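PDB 3WQB: open reading frame 2 from Aeromonas sobria, which probably serves as a dedicated chaperone for a secreted serine protease, binding the partner protein through one face of its antiparallel sheet. Local coordinates for residues B[83-88]-B[109-114]; B[32-37]-B[138-143]. All blocks are in the same frame, centred on the assembly; numbering follows the deposited sequence.

Interaction 1 of 2, residues B[83-88]-B[109-114]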
loop_
_atom_site.group_PDB
_atom_site.type_symbol
_atom_site.label_atom_id
_atom_site.label_comp_id
_atom_site.label_asym_id
_atom_site.label_seq_id
_atom_site.Cartn_x
_atom_site.Cartn_y
_atom_site.Cartn_z
ATOM N N THR B 83 9.702 -21.164 12.803
ATOM C CA THR B 83 9.968 -20.003 13.654
ATOM C C THR B 83 8.747 -19.630 14.493
ATOM O O THR B 83 7.611 -19.684 14.016
ATOM C CB THR B 83 10.453 -18.798 12.807
ATOM O OG1 THR B 83 11.707 -19.130 12.199
ATOM C CG2 THR B 83 10.630 -17.531 13.652
ATOM N N LEU B 84 9.009 -19.283 15.752
ATOM C CA LEU B 84 8.018 -18.733 16.665
ATOM C C LEU B 84 8.395 -17.300 16.989
ATOM O O LEU B 84 9.558 -17.013 17.298
ATOM C CB LEU B 84 7.982 -19.539 17.972
ATOM C CG LEU B 84 7.635 -21.025 17.916
ATOM C CD1 LEU B 84 8.295 -21.755 19.069
ATOM C CD2 LEU B 84 6.145 -21.231 17.956
ATOM N N LEU B 85 7.420 -16.401 16.908
ATOM C CA LEU B 85 7.596 -15.026 17.392
ATOM C C LEU B 85 7.080 -14.971 18.816
ATOM O O LEU B 85 5.981 -15.442 19.101
ATOM C CB LEU B 85 6.837 -14.016 16.528
ATOM C CG LEU B 85 7.073 -13.956 15.016
ATOM C CD1 LEU B 85 6.524 -12.643 14.497
ATOM C CD2 LEU B 85 8.525 -14.110 14.604
ATOM N N VAL B 86 7.886 -14.406 19.706
ATOM C CA VAL B 86 7.556 -14.325 21.125
ATOM C C VAL B 86 7.763 -12.890 21.604
ATOM O O VAL B 86 8.821 -12.302 21.369
ATOM C CB VAL B 86 8.439 -15.307 21.951
ATOM C CG1 VAL B 86 8.326 -15.050 23.443
ATOM C CG2 VAL B 86 8.058 -16.741 21.647
ATOM N N GLU B 87 6.752 -12.323 22.261
ATOM C CA GLU B 87 6.896 -10.992 22.844
ATOM C C GLU B 87 7.559 -11.081 24.218
ATOM O O GLU B 87 6.910 -11.372 25.225
ATOM C CB GLU B 87 5.560 -10.251 22.912
ATOM C CG GLU B 87 5.724 -8.769 23.234
ATOM C CD GLU B 87 4.492 -7.945 22.931
ATOM O OE1 GLU B 87 3.375 -8.505 22.908
ATOM O OE2 GLU B 87 4.648 -6.721 22.723
ATOM N N ALA B 88 8.866 -10.850 24.228
ATOM C CA ALA B 88 9.674 -10.895 25.439
ATOM C C ALA B 88 10.968 -10.156 25.152
ATOM O O ALA B 88 11.415 -10.101 24.003
ATOM C CB ALA B 88 9.974 -12.337 25.825
ATOM N N GLY B 109 12.222 -4.943 18.142
ATOM C CA GLY B 109 11.032 -4.312 18.694
ATOM C C GLY B 109 10.388 -5.054 19.852
ATOM O O GLY B 109 9.163 -5.040 19.993
ATOM N N GLY B 110 11.208 -5.726 20.654
ATOM C CA GLY B 110 10.719 -6.486 21.805
ATOM C C GLY B 110 10.086 -7.819 21.437
ATOM O O GLY B 110 9.428 -8.460 22.259
ATOM N N ILE B 111 10.284 -8.236 20.193
ATOM C CA ILE B 111 9.752 -9.505 19.720
ATOM C C ILE B 111 10.885 -10.390 19.206
ATOM O O ILE B 111 11.637 -10.006 18.312
ATOM C CB ILE B 111 8.640 -9.281 18.665
ATOM C CG1 ILE B 111 7.426 -8.609 19.330
ATOM C CG2 ILE B 111 8.256 -10.605 17.983
ATOM C CD1 ILE B 111 6.469 -7.936 18.355
ATOM N N ALA B 112 11.019 -11.565 19.811
ATOM C CA ALA B 112 12.086 -12.480 19.473
ATOM C C ALA B 112 11.623 -13.539 18.482
ATOM O O ALA B 112 10.468 -13.964 18.510
ATOM C CB ALA B 112 12.627 -13.142 20.732
ATOM N N LEU B 113 12.545 -13.941 17.617
ATOM C CA LEU B 113 12.359 -15.054 16.705
ATOM C C LEU B 113 13.111 -16.256 17.262
ATOM O O LEU B 113 14.335 -16.209 17.448
ATOM C CB LEU B 113 12.882 -14.705 15.308
ATOM C CG LEU B 113 12.021 -13.813 14.406
ATOM C CD1 LEU B 113 11.828 -12.402 14.959
ATOM C CD2 LEU B 113 12.626 -13.750 13.020
ATOM N N LEU B 114 12.363 -17.309 17.564
ATOM C CA LEU B 114 12.925 -18.554 18.075
ATOM C C LEU B 114 12.661 -19.657 17.064
ATOM O O LEU B 114 11.570 -19.748 16.499
ATOM C CB LEU B 114 12.306 -18.910 19.432
ATOM C CG LEU B 114 12.177 -17.826 20.511
ATOM C CD1 LEU B 114 11.467 -18.399 21.730
ATOM C CD2 LEU B 114 13.526 -17.224 20.915
#
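Leu-84 to Glu-87 and Ile-111 to Leu-114 pair as antiparallel neighbours in the six-strand sheet, inside a split beta-alpha-beta unit, the first half of a ferredoxin-like fold that strands 78-81 and 68-69 extend: from strand 83-87 the chain crosses over through helix 90-98 to strand 102-108, and strand 111-116 fills the gap. The axes run at 152°. Leu-84 with Leu-114 and Val-86 with Ala-112 are the hydrogen-bonded pairs. Leu-84 N reaches Leu-114 O at 2.7 Å, nearly in line with the carbonyl, and Leu-114 N returns a bond to Leu-84 O at 2.8 Å. Val-86 N and Ala-112 O (2.9 Å) and Ala-112 N and Val-86 O (2.8 Å) repeat the pattern.

Side chains alternate between two faces. Val-86, Ala-112 and Leu-114 point to helix 90-98, where they meet Leu-96, Ala-93 and Ala-97; Val-86 CG2 lies 3.8 Å from Leu-114 CD1 as the side chains slant across each other. Leu-85, Glu-87, Ile-111 and Leu-113 take the other face and pack against the chain of another protein, whose basic side chain forms a salt bridge with Glu-87 OE2. Leu-85 and Leu-113 lie side by side: with CG beside its backbone N (chi1 -55°), Leu-85 brings CD2 to 3.5 Å from Leu-113 CG. Where the pairing fades, Ala-88 N makes only a weak, bent bond to Gly-110 O, 3.1 Å long with an N-H...O angle of 127°.

Interaction 2 of 2, residues B[32-37]-B[138-143]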
loop_
_atom_site.group_PDB
_atom_site.type_symbol
_atom_site.label_atom_id
_atom_site.label_comp_id
_atom_site.label_asym_id
_atom_site.label_seq_id
_atom_site.Cartn_x
_atom_site.Cartn_y
_atom_site.Cartn_z
ATOM N N ILE B 32 -7.963 -27.063 12.106
ATOM C CA ILE B 32 -6.922 -26.929 13.117
ATOM C C ILE B 32 -6.803 -25.460 13.528
ATOM O O ILE B 32 -6.856 -24.564 12.681
ATOM C CB ILE B 32 -5.573 -27.556 12.625
ATOM C CG1 ILE B 32 -4.724 -28.067 13.802
ATOM C CG2 ILE B 32 -4.826 -26.631 11.634
ATOM C CD1 ILE B 32 -3.881 -27.035 14.506
ATOM N N GLU B 33 -6.683 -25.222 14.833
ATOM C CA GLU B 33 -6.561 -23.869 15.369
ATOM C C GLU B 33 -5.098 -23.469 15.497
ATOM O O GLU B 33 -4.325 -24.129 16.193
ATOM C CB GLU B 33 -7.258 -23.748 16.732
ATOM C CG GLU B 33 -8.756 -24.051 16.715
ATOM C CD GLU B 33 -9.555 -23.073 15.870
ATOM O OE1 GLU B 33 -10.345 -23.540 15.020
ATOM O OE2 GLU B 33 -9.396 -21.845 16.053
ATOM N N VAL B 34 -4.720 -22.393 14.808
ATOM C CA VAL B 34 -3.361 -21.853 14.890
ATOM C C VAL B 34 -3.448 -20.337 15.005
ATOM O O VAL B 34 -4.137 -19.694 14.214
ATOM C CB VAL B 34 -2.502 -22.205 13.643
ATOM C CG1 VAL B 34 -1.028 -21.870 13.894
ATOM C CG2 VAL B 34 -2.653 -23.672 13.254
ATOM N N ASN B 35 -2.742 -19.779 15.989
ATOM C CA ASN B 35 -2.714 -18.331 16.233
ATOM C C ASN B 35 -4.103 -17.701 16.386
ATOM O O ASN B 35 -4.338 -16.578 15.933
ATOM C CB ASN B 35 -1.930 -17.593 15.139
ATOM C CG ASN B 35 -0.522 -18.127 14.952
ATOM O OD1 ASN B 35 0.156 -18.504 15.909
ATOM N ND2 ASN B 35 -0.071 -18.150 13.703
ATOM N N GLY B 36 -5.017 -18.440 17.008
ATOM C CA GLY B 36 -6.381 -17.964 17.233
ATOM C C GLY B 36 -7.279 -17.967 16.006
ATOM O O GLY B 36 -8.323 -17.308 15.998
ATOM N N GLN B 37 -6.879 -18.706 14.970
ATOM C CA GLN B 37 -7.663 -18.816 13.738
ATOM C C GLN B 37 -7.749 -20.254 13.229
ATOM O O GLN B 37 -6.899 -21.088 13.544
ATOM C CB GLN B 37 -7.100 -17.907 12.646
ATOM C CG GLN B 37 -7.437 -16.432 12.820
ATOM C CD GLN B 37 -7.281 -15.643 11.534
ATOM O OE1 GLN B 37 -6.585 -16.067 10.608
ATOM N NE2 GLN B 37 -7.935 -14.487 11.468
ATOM N N ILE B 138 3.038 -18.569 15.911
ATOM C CA ILE B 138 3.700 -19.532 15.036
ATOM C C ILE B 138 3.758 -18.933 13.636
ATOM O O ILE B 138 2.721 -18.573 13.070
ATOM C CB ILE B 138 2.932 -20.876 14.995
ATOM C CG1 ILE B 138 2.865 -21.484 16.400
ATOM C CG2 ILE B 138 3.594 -21.844 14.016
ATOM C CD1 ILE B 138 1.857 -22.608 16.568
ATOM N N GLU B 139 4.962 -18.797 13.087
ATOM C CA GLU B 139 5.082 -18.228 11.743
ATOM C C GLU B 139 4.542 -19.165 10.666
ATOM O O GLU B 139 4.981 -20.312 10.536
ATOM C CB GLU B 139 6.513 -17.820 11.404
ATOM C CG GLU B 139 6.630 -17.346 9.956
ATOM C CD GLU B 139 7.977 -16.776 9.613
ATOM O OE1 GLU B 139 9.002 -17.426 9.894
ATOM O OE2 GLU B 139 8.001 -15.684 9.022
ATOM N N LEU B 140 3.588 -18.652 9.905
ATOM C CA LEU B 140 3.024 -19.358 8.767
ATOM C C LEU B 140 3.416 -18.586 7.516
ATOM O O LEU B 140 2.882 -17.504 7.244
ATOM C CB LEU B 140 1.504 -19.483 8.906
ATOM C CG LEU B 140 1.000 -20.141 10.201
ATOM C CD1 LEU B 140 -0.527 -20.118 10.273
ATOM C CD2 LEU B 140 1.537 -21.570 10.377
ATOM N N SER B 141 4.364 -19.149 6.773
ATOM C CA SER B 141 4.990 -18.475 5.642
ATOM C C SER B 141 4.260 -18.776 4.345
ATOM O O SER B 141 3.464 -19.708 4.268
ATOM C CB SER B 141 6.454 -18.899 5.524
ATOM O OG SER B 141 6.547 -20.248 5.105
ATOM N N GLY B 142 4.537 -17.969 3.326
ATOM C CA GLY B 142 3.919 -18.150 2.022
ATOM C C GLY B 142 3.758 -16.836 1.299
ATOM O O GLY B 142 4.199 -15.783 1.783
ATOM N N ALA B 143 3.103 -16.901 0.148
ATOM C CA ALA B 143 3.048 -15.781 -0.782
ATOM C C ALA B 143 1.910 -14.810 -0.460
ATOM O O ALA B 143 1.014 -14.587 -1.271
ATOM C CB ALA B 143 2.946 -16.308 -2.213
#
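Two hydrogen bonds join the side-chain amide of Asn-35 to the backbone of Ile-138, so one amide group meets both polar atoms of a single strand residue. Ile-138 N donates to Asn-35 OD1 over 2.9 Å, with an N-H...O angle of 153° and the donor tilted out of the amide's carbonyl plane. Asn-35 ND2 donates in turn to Ile-138 O at 2.9 Å; this bond is straighter (163°) and lands on a lone pair in the carbonyl plane.

Backbone bonds shape the turn that carries Asn-35. Val-34 to Gln-37 form a type I' turn linking strands 31-34 and 37-40 as a hairpin, with Val-34 N to Gln-37 O at 2.8 Å and Gln-37 N to Val-34 O at 3.0 Å.

Apolar contacts lie beside the amide. Val-34 has CG1 anti to its backbone N (chi1 -169°), which directs that methyl to Ile-138 CD1 at 4.0 Å and Leu-140 CD1 at 4.1 Å; Leu-69 and Tyr-39 touch both Val-34 and Leu-140.

Using both amide atoms restrains rotation about the Asn-35 CB-CG bond and identifies which end is oxygen. The bonds also occupy the N-H and C=O of Ile-138, docking the hairpin turn on the sheet through side-chain rather than strand-to-strand pairing.

Overall arrangement
From the N terminus, strand 31-34 and its turn come first, and interaction 2 closes the longer loop by bringing 32-37 to 138-143 across 100 intervening residues. Interaction 1 is nested inside it: 83-88 meets 109-114 after 20 residues that hold helix 90-98 and strand 102-108. The contact centres are about 15 Å apart, on opposite sides of the chain's centre, yet strands 83-87 and 136-141 are neighbours in one sheet. Thr-83 O and Glu-139 N, 2.9 Å apart, probably share a hydrogen bond, and Leu-84 packs on Ile-138. Together they connect the N-terminal hairpin, through strand 136-141, to the split beta-alpha-beta unit.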